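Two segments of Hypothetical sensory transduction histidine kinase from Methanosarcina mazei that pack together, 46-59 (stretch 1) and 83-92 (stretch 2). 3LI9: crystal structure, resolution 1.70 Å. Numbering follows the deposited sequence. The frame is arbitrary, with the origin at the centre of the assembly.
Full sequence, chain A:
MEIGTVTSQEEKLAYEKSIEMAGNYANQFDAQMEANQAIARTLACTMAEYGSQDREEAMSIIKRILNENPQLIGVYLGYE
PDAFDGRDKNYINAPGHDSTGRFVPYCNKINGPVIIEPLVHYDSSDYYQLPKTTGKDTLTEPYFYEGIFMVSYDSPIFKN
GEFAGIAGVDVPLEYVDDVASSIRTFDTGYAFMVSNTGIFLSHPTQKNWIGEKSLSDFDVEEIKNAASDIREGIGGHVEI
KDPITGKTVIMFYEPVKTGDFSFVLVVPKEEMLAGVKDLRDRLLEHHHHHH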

# COMPACT_ATOMS: atom_id res chain seq x y z
N THR A 46 -16.56 -11.94 -5.70
CA THR A 46 -16.69 -13.21 -6.36
C THR A 46 -16.69 -14.31 -5.30
O THR A 46 -17.54 -15.20 -5.34
CB THR A 46 -15.55 -13.42 -7.30
OG1 THR A 46 -15.60 -12.31 -8.24
CG2 THR A 46 -15.67 -14.74 -8.02
N MSE A 47 -15.67 -14.33 -4.43
CA MSE A 47 -15.62 -15.37 -3.41
C MSE A 47 -16.81 -15.37 -2.49
O MSE A 47 -17.19 -16.47 -2.00
CB MSE A 47 -14.37 -15.26 -2.60
CG MSE A 47 -13.07 -15.57 -3.34
SE MSE A 47 -13.15 -17.58 -3.84
CE MSE A 47 -13.41 -17.03 -5.40
N ALA A 48 -17.39 -14.22 -2.22
CA ALA A 48 -18.60 -14.13 -1.40
C ALA A 48 -19.76 -14.94 -2.00
O ALA A 48 -20.61 -15.39 -1.26
CB ALA A 48 -19.02 -12.64 -1.13
N GLU A 49 -19.78 -15.14 -3.30
CA GLU A 49 -20.83 -15.88 -4.01
C GLU A 49 -20.41 -17.26 -4.44
O GLU A 49 -21.15 -17.94 -5.12
CB GLU A 49 -21.32 -15.10 -5.25
CG GLU A 49 -21.94 -13.74 -4.86
CD GLU A 49 -23.28 -13.83 -4.20
OE1 GLU A 49 -23.96 -14.91 -4.23
OE2 GLU A 49 -23.69 -12.83 -3.61
N TYR A 50 -19.20 -17.66 -4.11
CA TYR A 50 -18.65 -18.92 -4.56
C TYR A 50 -19.09 -20.13 -3.72
O TYR A 50 -18.35 -20.64 -2.87
CB TYR A 50 -17.13 -18.82 -4.47
CG TYR A 50 -16.37 -19.86 -5.22
CD1 TYR A 50 -16.58 -20.05 -6.59
CD2 TYR A 50 -15.42 -20.67 -4.57
CE1 TYR A 50 -15.81 -21.01 -7.29
CE2 TYR A 50 -14.66 -21.56 -5.26
CZ TYR A 50 -14.85 -21.73 -6.60
OH TYR A 50 -14.06 -22.63 -7.27
N GLY A 51 -20.21 -20.69 -4.10
CA GLY A 51 -20.73 -21.88 -3.36
C GLY A 51 -20.16 -23.19 -3.88
O GLY A 51 -20.45 -24.22 -3.29
N SER A 52 -19.39 -23.18 -4.99
CA SER A 52 -18.79 -24.38 -5.52
C SER A 52 -17.78 -25.00 -4.57
O SER A 52 -17.49 -26.19 -4.68
CB SER A 52 -18.15 -24.17 -6.89
OG SER A 52 -19.21 -23.88 -7.82
N GLN A 53 -17.18 -24.14 -3.76
CA GLN A 53 -16.43 -24.63 -2.64
C GLN A 53 -15.29 -25.56 -3.08
O GLN A 53 -15.01 -26.55 -2.45
CB GLN A 53 -17.41 -25.30 -1.63
CG GLN A 53 -18.21 -24.24 -0.95
CD GLN A 53 -19.30 -24.82 -0.06
OE1 GLN A 53 -20.08 -24.05 0.50
NE2 GLN A 53 -19.36 -26.16 0.07
N ASP A 54 -14.59 -25.18 -4.16
CA ASP A 54 -13.56 -26.06 -4.78
C ASP A 54 -12.21 -25.37 -4.49
O ASP A 54 -11.93 -24.28 -5.04
CB ASP A 54 -13.84 -26.16 -6.29
CG ASP A 54 -12.86 -27.06 -7.03
OD1 ASP A 54 -11.68 -27.18 -6.63
OD2 ASP A 54 -13.18 -27.58 -8.16
N ARG A 55 -11.43 -25.95 -3.57
CA ARG A 55 -10.19 -25.24 -3.15
C ARG A 55 -9.19 -25.17 -4.25
O ARG A 55 -8.51 -24.10 -4.41
CB ARG A 55 -9.54 -25.91 -1.89
CG ARG A 55 -10.43 -25.70 -0.69
CD ARG A 55 -9.73 -26.26 0.62
NE ARG A 55 -10.68 -26.15 1.77
CZ ARG A 55 -10.31 -25.87 3.03
NH1 ARG A 55 -9.04 -25.53 3.31
NH2 ARG A 55 -11.23 -25.86 4.01
N GLU A 56 -9.09 -26.22 -5.08
CA GLU A 56 -8.10 -26.20 -6.17
C GLU A 56 -8.47 -25.17 -7.22
O GLU A 56 -7.61 -24.45 -7.71
CB GLU A 56 -8.02 -27.57 -6.92
CG GLU A 56 -7.52 -28.73 -6.06
CD GLU A 56 -6.01 -28.66 -5.76
OE1 GLU A 56 -5.29 -27.98 -6.53
OE2 GLU A 56 -5.57 -29.28 -4.75
N GLU A 57 -9.77 -25.01 -7.47
CA GLU A 57 -10.19 -24.01 -8.45
C GLU A 57 -9.93 -22.58 -7.88
O GLU A 57 -9.53 -21.68 -8.64
CB GLU A 57 -11.68 -24.17 -8.77
CG GLU A 57 -12.18 -23.13 -9.76
CD GLU A 57 -13.52 -23.52 -10.37
OE1 GLU A 57 -14.52 -23.21 -9.75
OE2 GLU A 57 -13.55 -24.24 -11.36
N ALA A 58 -10.22 -22.36 -6.59
CA ALA A 58 -9.98 -21.05 -6.03
C ALA A 58 -8.46 -20.72 -6.04
O ALA A 58 -8.07 -19.56 -6.30
CB ALA A 58 -10.56 -20.94 -4.63
N MSE A 59 -7.63 -21.75 -5.86
CA MSE A 59 -6.17 -21.56 -5.93
C MSE A 59 -5.82 -21.20 -7.41
O MSE A 59 -4.94 -20.35 -7.63
CB MSE A 59 -5.46 -22.81 -5.33
CG MSE A 59 -5.63 -22.73 -3.84
SE MSE A 59 -4.63 -24.29 -3.06
CE MSE A 59 -5.80 -25.43 -3.31
N ALA A 83 -15.23 -21.63 7.05
CA ALA A 83 -16.06 -20.59 6.33
C ALA A 83 -16.03 -20.71 4.80
O ALA A 83 -16.91 -20.16 4.11
CB ALA A 83 -15.82 -19.14 6.82
N PHE A 84 -15.03 -21.40 4.24
CA PHE A 84 -14.98 -21.58 2.80
C PHE A 84 -15.89 -22.71 2.36
O PHE A 84 -16.63 -22.58 1.38
CB PHE A 84 -13.54 -21.92 2.33
CG PHE A 84 -13.45 -22.13 0.83
CD1 PHE A 84 -13.54 -20.99 -0.03
CD2 PHE A 84 -13.23 -23.37 0.28
CE1 PHE A 84 -13.51 -21.16 -1.41
CE2 PHE A 84 -13.14 -23.59 -1.10
CZ PHE A 84 -13.25 -22.46 -1.94
N ASP A 85 -15.83 -23.85 3.09
CA ASP A 85 -16.47 -25.07 2.63
C ASP A 85 -16.91 -26.05 3.72
O ASP A 85 -17.33 -27.13 3.40
CB ASP A 85 -15.60 -25.80 1.60
CG ASP A 85 -14.23 -26.31 2.18
OD1 ASP A 85 -14.01 -26.20 3.39
OD2 ASP A 85 -13.44 -26.91 1.41
N GLY A 86 -16.79 -25.65 4.97
CA GLY A 86 -17.17 -26.49 6.11
C GLY A 86 -16.26 -27.70 6.28
O GLY A 86 -16.60 -28.62 7.06
N ARG A 87 -15.09 -27.73 5.60
CA ARG A 87 -14.28 -28.98 5.53
C ARG A 87 -12.78 -28.80 5.87
O ARG A 87 -11.95 -29.50 5.32
CB ARG A 87 -14.43 -29.64 4.17
CG ARG A 87 -15.90 -30.20 3.91
CD ARG A 87 -15.90 -31.27 2.79
NE ARG A 87 -15.10 -30.89 1.63
CZ ARG A 87 -13.96 -31.49 1.21
NH1 ARG A 87 -13.44 -32.54 1.85
NH2 ARG A 87 -13.32 -31.03 0.14
N ASP A 88 -12.49 -27.92 6.79
CA ASP A 88 -11.10 -27.64 7.16
C ASP A 88 -10.45 -28.93 7.62
O ASP A 88 -9.26 -29.12 7.47
CB ASP A 88 -10.99 -26.60 8.28
CG ASP A 88 -11.28 -25.18 7.84
OD1 ASP A 88 -11.59 -24.96 6.66
OD2 ASP A 88 -11.28 -24.30 8.66
N LYS A 89 -11.21 -29.81 8.26
CA LYS A 89 -10.55 -31.03 8.74
C LYS A 89 -9.94 -31.92 7.68
O LYS A 89 -9.15 -32.80 8.02
CB LYS A 89 -11.56 -31.86 9.59
CG LYS A 89 -12.71 -32.32 8.77
CD LYS A 89 -13.81 -32.94 9.64
CE LYS A 89 -14.66 -33.76 8.72
NZ LYS A 89 -15.78 -34.34 9.50
N ASN A 90 -10.36 -31.76 6.42
CA ASN A 90 -9.95 -32.62 5.35
C ASN A 90 -8.69 -32.01 4.72
O ASN A 90 -8.18 -32.59 3.79
CB ASN A 90 -11.04 -32.68 4.29
CG ASN A 90 -12.26 -33.50 4.77
OD1 ASN A 90 -12.13 -34.35 5.62
ND2 ASN A 90 -13.41 -33.19 4.27
N TYR A 91 -8.30 -30.82 5.15
CA TYR A 91 -7.13 -30.11 4.50
C TYR A 91 -6.01 -29.79 5.45
O TYR A 91 -5.18 -28.93 5.20
CB TYR A 91 -7.61 -28.81 3.74
CG TYR A 91 -8.50 -29.22 2.58
CD1 TYR A 91 -7.95 -29.61 1.37
CD2 TYR A 91 -9.90 -29.24 2.71
CE1 TYR A 91 -8.78 -30.02 0.30
CE2 TYR A 91 -10.71 -29.64 1.67
CZ TYR A 91 -10.14 -30.04 0.47
OH TYR A 91 -10.96 -30.45 -0.57
N ILE A 92 -5.98 -30.47 6.60
CA ILE A 92 -4.95 -30.17 7.59
C ILE A 92 -3.58 -30.55 6.98
O ILE A 92 -3.35 -31.69 6.46
CB ILE A 92 -5.26 -31.04 8.87
CG1 ILE A 92 -6.50 -30.49 9.58
CG2 ILE A 92 -4.02 -31.10 9.82
CD1 ILE A 92 -7.01 -31.42 10.79
O HOH W 1 -16.92 -20.74 -0.67
O HOH W 2 -12.02 -28.56 -2.40

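What does Phe 84 find on stretch 1? Its ring, buried, meets Met 47 and Tyr 50 at its edge, with Met 47 SE 4.3 Å from Phe 84 CE1 and Tyr 50 CE2 3.7 Å from Phe 84 CZ. The two aromatic rings meet rim to rim, their planes at 39°, so neither covers the other's face. Ala 58 CB adds an apolar contact 4.1 Å from Phe 84 CZ. The backbone takes part through water 1, which donates to Tyr 50 O (2.6 Å) and Phe 84 O (2.8 Å).

How does Asp 85 hold Arg 55? Its carboxylate lies near the guanidinium plane and accepts two nearly straight hydrogen bonds, Arg 55 NE to Asp 85 OD2 and Arg 55 NH2 to Asp 85 OD1, both 2.9 Å. Asp 85 OD1 also accepts from Arg 87 N at 2.9 Å, a bond within its own loop.

Does Asp 88 share this arginine? Although its CA-to-CB bond points away, Asp 88 OD1 reaches Arg 55 NH2 at 2.8 Å, a second salt bridge, so one nitrogen serves two carboxylates.

What does Tyr 91 contribute? Its ring face packs against Arg 55: Arg 55 CD sits 3.5 Å from the Tyr 91 ring centroid, almost on the normal. Water 2 links Arg 55 N (2.9 Å) to Tyr 91 OH (2.8 Å).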